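Local coordinates for putative cytoplasmic protein (Salmonella typhimurium, PDB 2GK3) that is of unknown function but belongs to a glutamine amidotransferase-like family and assembles as a hexamer, at residues L11-I16 and V54-M59; L144-P149 and V193-A198. One frame throughout, in Å; residues are numbered along the deposited sequence.

Contact 1 (L11-I16 and V54-M59); sequences LKVLFI and VDIDYM
With CG anti to the backbone N in both Phe15 (chi1 -171°) and Tyr58 (chi1 -177°), the two side chains leave neighbouring strands on the same face of the sheet and cross at a slant, Phe15 CD2 lying 3.9 Å from Tyr58 CE1. Tyr58 OH hydrogen-bonds the carbonyl of Gly17. The same face carries Val13, whose CG2 packs 3.6 Å from Val54 CG1, and Ile56, whose CD1 folds back to Val13 CB; helix 43-51 covers it through Leu46, which touches both aromatic residues. Beneath these side chains runs a parallel pairing in register from Lys12-Asp55 to Ile16-Met59, the axes inclined by 23°, consistent with the parallel core of a class I glutamine amidotransferase-like fold. Its bonds alternate in direction: Val13 N donates to Asp55 O and Val13 O accepts from Asp57 N, while Phe15 is gripped likewise, its N 2.8 Å from Asp57 O and its O 2.9 Å from Met59 N. On the other face the Lys12 chain lies alongside Asp55, and its NZ makes long salt bridges to Asp55 OD2 (3.8 Å) and Asp57 OD2 (3.9 Å). A water accepts from Lys12 NZ at 2.7 Å, and Asp57 OD2 is also hydrogen-bonded by Tyr78 OH.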
loop_
_atom_site.group_PDB
_atom_site.type_symbol
_atom_site.label_atom_id
_atom_site.label_comp_id
_atom_site.label_asym_id
_atom_site.label_seq_id
_atom_site.Cartn_x
_atom_site.Cartn_y
_atom_site.Cartn_z
ATOM N N LEU E 11 -5.866 -21.123 36.864
ATOM C CA LEU E 11 -6.120 -19.852 36.162
ATOM C C LEU E 11 -6.697 -19.966 34.778
ATOM O O LEU E 11 -6.138 -20.634 33.912
ATOM C CB LEU E 11 -4.846 -19.019 36.026
ATOM C CG LEU E 11 -3.881 -18.764 37.171
ATOM C CD1 LEU E 11 -2.768 -17.871 36.640
ATOM C CD2 LEU E 11 -4.573 -18.145 38.400
ATOM N N LYS E 12 -7.798 -19.256 34.569
ATOM C CA LYS E 12 -8.363 -19.078 33.247
ATOM C C LYS E 12 -7.975 -17.679 32.791
ATOM O O LYS E 12 -8.407 -16.680 33.386
ATOM C CB LYS E 12 -9.876 -19.233 33.304
ATOM C CG LYS E 12 -10.497 -19.562 31.968
ATOM C CD LYS E 12 -12.015 -19.490 32.027
ATOM C CE LYS E 12 -12.654 -20.555 31.128
ATOM N NZ LYS E 12 -12.134 -20.562 29.713
ATOM N N VAL E 13 -7.143 -17.604 31.759
ATOM C CA VAL E 13 -6.617 -16.319 31.269
ATOM C C VAL E 13 -6.981 -16.081 29.799
ATOM O O VAL E 13 -6.825 -16.976 28.973
ATOM C CB VAL E 13 -5.082 -16.243 31.456
ATOM C CG1 VAL E 13 -4.485 -14.967 30.805
ATOM C CG2 VAL E 13 -4.720 -16.327 32.930
ATOM N N LEU E 14 -7.466 -14.878 29.489
ATOM C CA LEU E 14 -7.721 -14.445 28.115
ATOM C C LEU E 14 -6.493 -13.696 27.608
ATOM O O LEU E 14 -6.123 -12.673 28.161
ATOM C CB LEU E 14 -8.948 -13.524 28.072
ATOM C CG LEU E 14 -9.861 -13.406 26.844
ATOM C CD1 LEU E 14 -10.323 -11.980 26.700
ATOM C CD2 LEU E 14 -9.247 -13.885 25.524
ATOM N N PHE E 15 -5.840 -14.209 26.576
ATOM C CA PHE E 15 -4.659 -13.544 26.038
ATOM C C PHE E 15 -5.024 -12.867 24.709
ATOM O O PHE E 15 -5.357 -13.545 23.737
ATOM C CB PHE E 15 -3.511 -14.546 25.860
ATOM C CG PHE E 15 -2.176 -13.900 25.519
ATOM C CD1 PHE E 15 -1.166 -13.828 26.465
ATOM C CD2 PHE E 15 -1.938 -13.376 24.246
ATOM C CE1 PHE E 15 0.052 -13.231 26.155
ATOM C CE2 PHE E 15 -0.730 -12.779 23.927
ATOM C CZ PHE E 15 0.265 -12.705 24.874
ATOM N N ILE E 16 -4.977 -11.533 24.675
ATOM C CA ILE E 16 -5.360 -10.786 23.493
ATOM C C ILE E 16 -4.157 -10.185 22.761
ATOM O O ILE E 16 -3.285 -9.538 23.357
ATOM C CB ILE E 16 -6.383 -9.686 23.816
ATOM C CG1 ILE E 16 -7.504 -10.218 24.722
ATOM C CG2 ILE E 16 -6.961 -9.115 22.543
ATOM C CD1 ILE E 16 -8.492 -9.134 25.212
ATOM N N VAL E 54 -1.774 -22.985 32.969
ATOM C CA VAL E 54 -2.762 -21.948 32.725
ATOM C C VAL E 54 -3.694 -22.368 31.591
ATOM O O VAL E 54 -3.247 -22.778 30.518
ATOM C CB VAL E 54 -2.109 -20.550 32.438
ATOM C CG1 VAL E 54 -3.181 -19.478 32.197
ATOM C CG2 VAL E 54 -1.173 -20.134 33.574
ATOM N N ASP E 55 -4.991 -22.269 31.861
ATOM C CA ASP E 55 -6.040 -22.450 30.872
ATOM C C ASP E 55 -6.177 -21.170 30.023
ATOM O O ASP E 55 -6.801 -20.199 30.449
ATOM C CB ASP E 55 -7.350 -22.803 31.616
ATOM C CG ASP E 55 -8.553 -22.994 30.693
ATOM O OD1 ASP E 55 -8.402 -23.067 29.449
ATOM O OD2 ASP E 55 -9.683 -23.060 31.242
ATOM N N ILE E 56 -5.598 -21.168 28.822
ATOM C CA ILE E 56 -5.578 -19.960 27.957
ATOM C C ILE E 56 -6.634 -19.957 26.838
ATOM O O ILE E 56 -6.786 -20.952 26.133
ATOM C CB ILE E 56 -4.200 -19.769 27.275
ATOM C CG1 ILE E 56 -3.083 -19.510 28.288
ATOM C CG2 ILE E 56 -4.262 -18.640 26.239
ATOM C CD1 ILE E 56 -2.808 -18.030 28.562
ATOM N N ASP E 57 -7.360 -18.846 26.684
ATOM C CA ASP E 57 -8.038 -18.536 25.431
ATOM C C ASP E 57 -7.220 -17.503 24.660
ATOM O O ASP E 57 -6.895 -16.435 25.181
ATOM C CB ASP E 57 -9.437 -17.982 25.680
ATOM C CG ASP E 57 -10.421 -19.052 26.115
ATOM O OD1 ASP E 57 -10.035 -20.241 26.228
ATOM O OD2 ASP E 57 -11.586 -18.693 26.369
ATOM N N TYR E 58 -6.883 -17.832 23.425
ATOM C CA TYR E 58 -6.142 -16.926 22.582
ATOM C C TYR E 58 -7.067 -16.162 21.638
ATOM O O TYR E 58 -7.849 -16.752 20.884
ATOM C CB TYR E 58 -5.071 -17.660 21.786
ATOM C CG TYR E 58 -4.230 -16.728 20.959
ATOM C CD1 TYR E 58 -3.725 -15.545 21.507
ATOM C CD2 TYR E 58 -3.921 -17.023 19.643
ATOM C CE1 TYR E 58 -2.958 -14.674 20.755
ATOM C CE2 TYR E 58 -3.134 -16.161 18.889
ATOM C CZ TYR E 58 -2.662 -14.982 19.456
ATOM O OH TYR E 58 -1.895 -14.114 18.710
HETATM N N MSE E 59 -6.965 -14.839 21.690
HETATM C CA MSE E 59 -7.765 -13.987 20.840
HETATM C C MSE E 59 -6.850 -13.069 20.036
HETATM O O MSE E 59 -6.448 -12.004 20.520
HETATM C CB MSE E 59 -8.764 -13.196 21.674
HETATM C CG MSE E 59 -9.741 -12.383 20.841
HETATM SE SE MSE E 59 -10.967 -11.320 21.912
HETATM C CE MSE E 59 -12.079 -12.755 22.628
HETATM O O HOH W 1 -9.751 -19.529 29.006
#

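Contact 2 (L144-P149 and V193-A198); sequences LAEVLP and VARDDA
Arg195 lays its side chain against the backbone of 144-149, CG 3.7 Å from Pro149 O and CD 3.5 Å from Leu148 O, and two N-H groups meet carbonyls at the guanidinium edge. Extended from CG to NE, the chain brings NE 2.8 Å from Leu148 O, an oxygen only 4° out of the guanidinium plane. NH2 reaches Ala145 O at a longer 3.2 Å, standing above that carbonyl's plane; Leu148 N bonds the same oxygen from the opposite face, so the acceptor is shared between the turn's own backbone and the arginine. The arginine thus binds carbonyls in and just after a short turn with helical backbone angles, residues 144-147, that leads into strand 150-151, while Arg195 itself follows strand 185-194, the antiparallel partner of that strand. Arg195 N donates to Pro149 O (3.0 Å), next to the tighter, apolar end of the contact, where Pro149 is buried: its CB lies 3.9 Å from Ala198 CB, and Val211 of strand 207-215 touches both residues. The exposed Glu146 end is looser. Its OE1 lies over one guanidinium face, 4.1 Å from Arg195 NH2, so any attraction is probably between charges alone. A water accepts from NH2 and donates a weak bond to Glu146 OE2.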
loop_
_atom_site.group_PDB
_atom_site.type_symbol
_atom_site.label_atom_id
_atom_site.label_comp_id
_atom_site.label_asym_id
_atom_site.label_seq_id
_atom_site.Cartn_x
_atom_site.Cartn_y
_atom_site.Cartn_z
ATOM N N LEU E 144 -8.845 3.495 29.334
ATOM C CA LEU E 144 -8.036 2.472 29.989
ATOM C C LEU E 144 -6.803 3.035 30.731
ATOM O O LEU E 144 -6.254 2.370 31.600
ATOM C CB LEU E 144 -7.586 1.406 28.962
ATOM C CG LEU E 144 -7.282 -0.001 29.491
ATOM C CD1 LEU E 144 -8.549 -0.655 30.111
ATOM C CD2 LEU E 144 -6.670 -0.914 28.402
ATOM N N ALA E 145 -6.351 4.231 30.359
ATOM C CA ALA E 145 -5.189 4.859 31.008
ATOM C C ALA E 145 -5.305 4.863 32.557
ATOM O O ALA E 145 -4.371 4.476 33.251
ATOM C CB ALA E 145 -4.940 6.278 30.441
ATOM N N GLU E 146 -6.467 5.244 33.087
ATOM C CA GLU E 146 -6.675 5.270 34.552
ATOM C C GLU E 146 -6.615 3.912 35.235
ATOM O O GLU E 146 -6.473 3.847 36.459
ATOM C CB GLU E 146 -8.016 5.926 34.916
ATOM C CG GLU E 146 -8.046 7.427 34.730
ATOM C CD GLU E 146 -7.185 8.176 35.737
ATOM O OE1 GLU E 146 -6.828 7.592 36.779
ATOM O OE2 GLU E 146 -6.867 9.356 35.482
ATOM N N VAL E 147 -6.750 2.835 34.465
ATOM C CA VAL E 147 -6.713 1.487 35.037
ATOM C C VAL E 147 -5.263 1.034 35.234
ATOM O O VAL E 147 -4.977 0.255 36.147
ATOM C CB VAL E 147 -7.540 0.447 34.195
ATOM C CG1 VAL E 147 -7.408 -0.963 34.755
ATOM C CG2 VAL E 147 -9.014 0.838 34.137
ATOM N N LEU E 148 -4.350 1.532 34.407
ATOM C CA LEU E 148 -2.968 1.001 34.410
ATOM C C LEU E 148 -2.136 1.601 35.539
ATOM O O LEU E 148 -2.373 2.741 35.936
ATOM C CB LEU E 148 -2.282 1.198 33.040
ATOM C CG LEU E 148 -3.069 0.672 31.823
ATOM C CD1 LEU E 148 -2.380 1.096 30.542
ATOM C CD2 LEU E 148 -3.325 -0.870 31.848
ATOM N N PRO E 149 -1.173 0.827 36.086
ATOM C CA PRO E 149 -0.379 1.352 37.197
ATOM C C PRO E 149 0.818 2.215 36.752
ATOM O O PRO E 149 1.743 2.458 37.539
ATOM C CB PRO E 149 0.091 0.080 37.896
ATOM C CG PRO E 149 0.260 -0.885 36.803
ATOM C CD PRO E 149 -0.792 -0.560 35.768
ATOM N N VAL E 193 6.154 6.083 33.366
ATOM C CA VAL E 193 6.436 6.479 34.724
ATOM C C VAL E 193 5.461 5.700 35.615
ATOM O O VAL E 193 4.246 5.709 35.374
ATOM C CB VAL E 193 6.261 8.012 34.909
ATOM C CG1 VAL E 193 6.470 8.398 36.366
ATOM C CG2 VAL E 193 7.238 8.795 33.982
ATOM N N ALA E 194 5.994 5.007 36.617
ATOM C CA ALA E 194 5.140 4.314 37.580
ATOM C C ALA E 194 4.253 5.312 38.347
ATOM O O ALA E 194 4.722 6.374 38.733
ATOM C CB ALA E 194 5.991 3.523 38.544
ATOM N N ARG E 195 2.979 4.982 38.562
ATOM C CA ARG E 195 2.170 5.765 39.500
ATOM C C ARG E 195 2.866 5.671 40.878
ATOM O O ARG E 195 3.383 4.599 41.224
ATOM C CB ARG E 195 0.719 5.267 39.523
ATOM C CG ARG E 195 -0.042 5.572 38.224
ATOM C CD ARG E 195 -1.529 5.193 38.260
ATOM N NE ARG E 195 -2.170 5.370 36.942
ATOM C CZ ARG E 195 -2.590 6.540 36.468
ATOM N NH1 ARG E 195 -2.455 7.641 37.209
ATOM N NH2 ARG E 195 -3.142 6.624 35.258
ATOM N N ASP E 196 2.937 6.769 41.650
ATOM C CA ASP E 196 3.695 6.716 42.935
ATOM C C ASP E 196 2.934 5.866 43.966
ATOM O O ASP E 196 3.310 5.691 45.100
ATOM C CB ASP E 196 4.158 8.103 43.454
ATOM C CG ASP E 196 3.013 9.053 43.811
ATOM O OD1 ASP E 196 3.313 10.268 43.996
ATOM O OD2 ASP E 196 1.841 8.636 43.918
ATOM N N ASP E 197 1.864 5.307 43.445
ATOM C CA ASP E 197 0.927 4.415 44.065
ATOM C C ASP E 197 1.386 2.957 43.931
ATOM O O ASP E 197 1.075 2.096 44.758
ATOM C CB ASP E 197 -0.344 4.578 43.202
ATOM C CG ASP E 197 -1.538 4.668 44.012
ATOM O OD1 ASP E 197 -2.626 4.896 43.470
ATOM O OD2 ASP E 197 -1.359 4.512 45.236
ATOM N N ALA E 198 2.085 2.692 42.834
ATOM C CA ALA E 198 2.319 1.350 42.352
ATOM C C ALA E 198 3.642 0.789 42.849
ATOM O O ALA E 198 4.461 1.520 43.394
ATOM C CB ALA E 198 2.283 1.351 40.846
HETATM O O HOH W 2 -3.973 9.058 34.469
#

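How the contacts relate
Contact 1 closes in sequence before contact 2 opens. Their centres lie 23 Å apart; their nearest atoms are about 9 Å apart and do not touch. The path between them runs through paired strands: 12-28, which carries 11-16, lies beside 80-84, then 120-124 and 218-223 follow, each pair parallel. Pro149 packs on Thr220 and Cys222 of that last strand, and Leu148 on Leu121 of 120-124. Contact 1 is a pairing of two strands, whereas contact 2 holds a loop to a strand end. Both belong to the amidotransferase-like region of the chain, and neither meets another subunit of the hexamer.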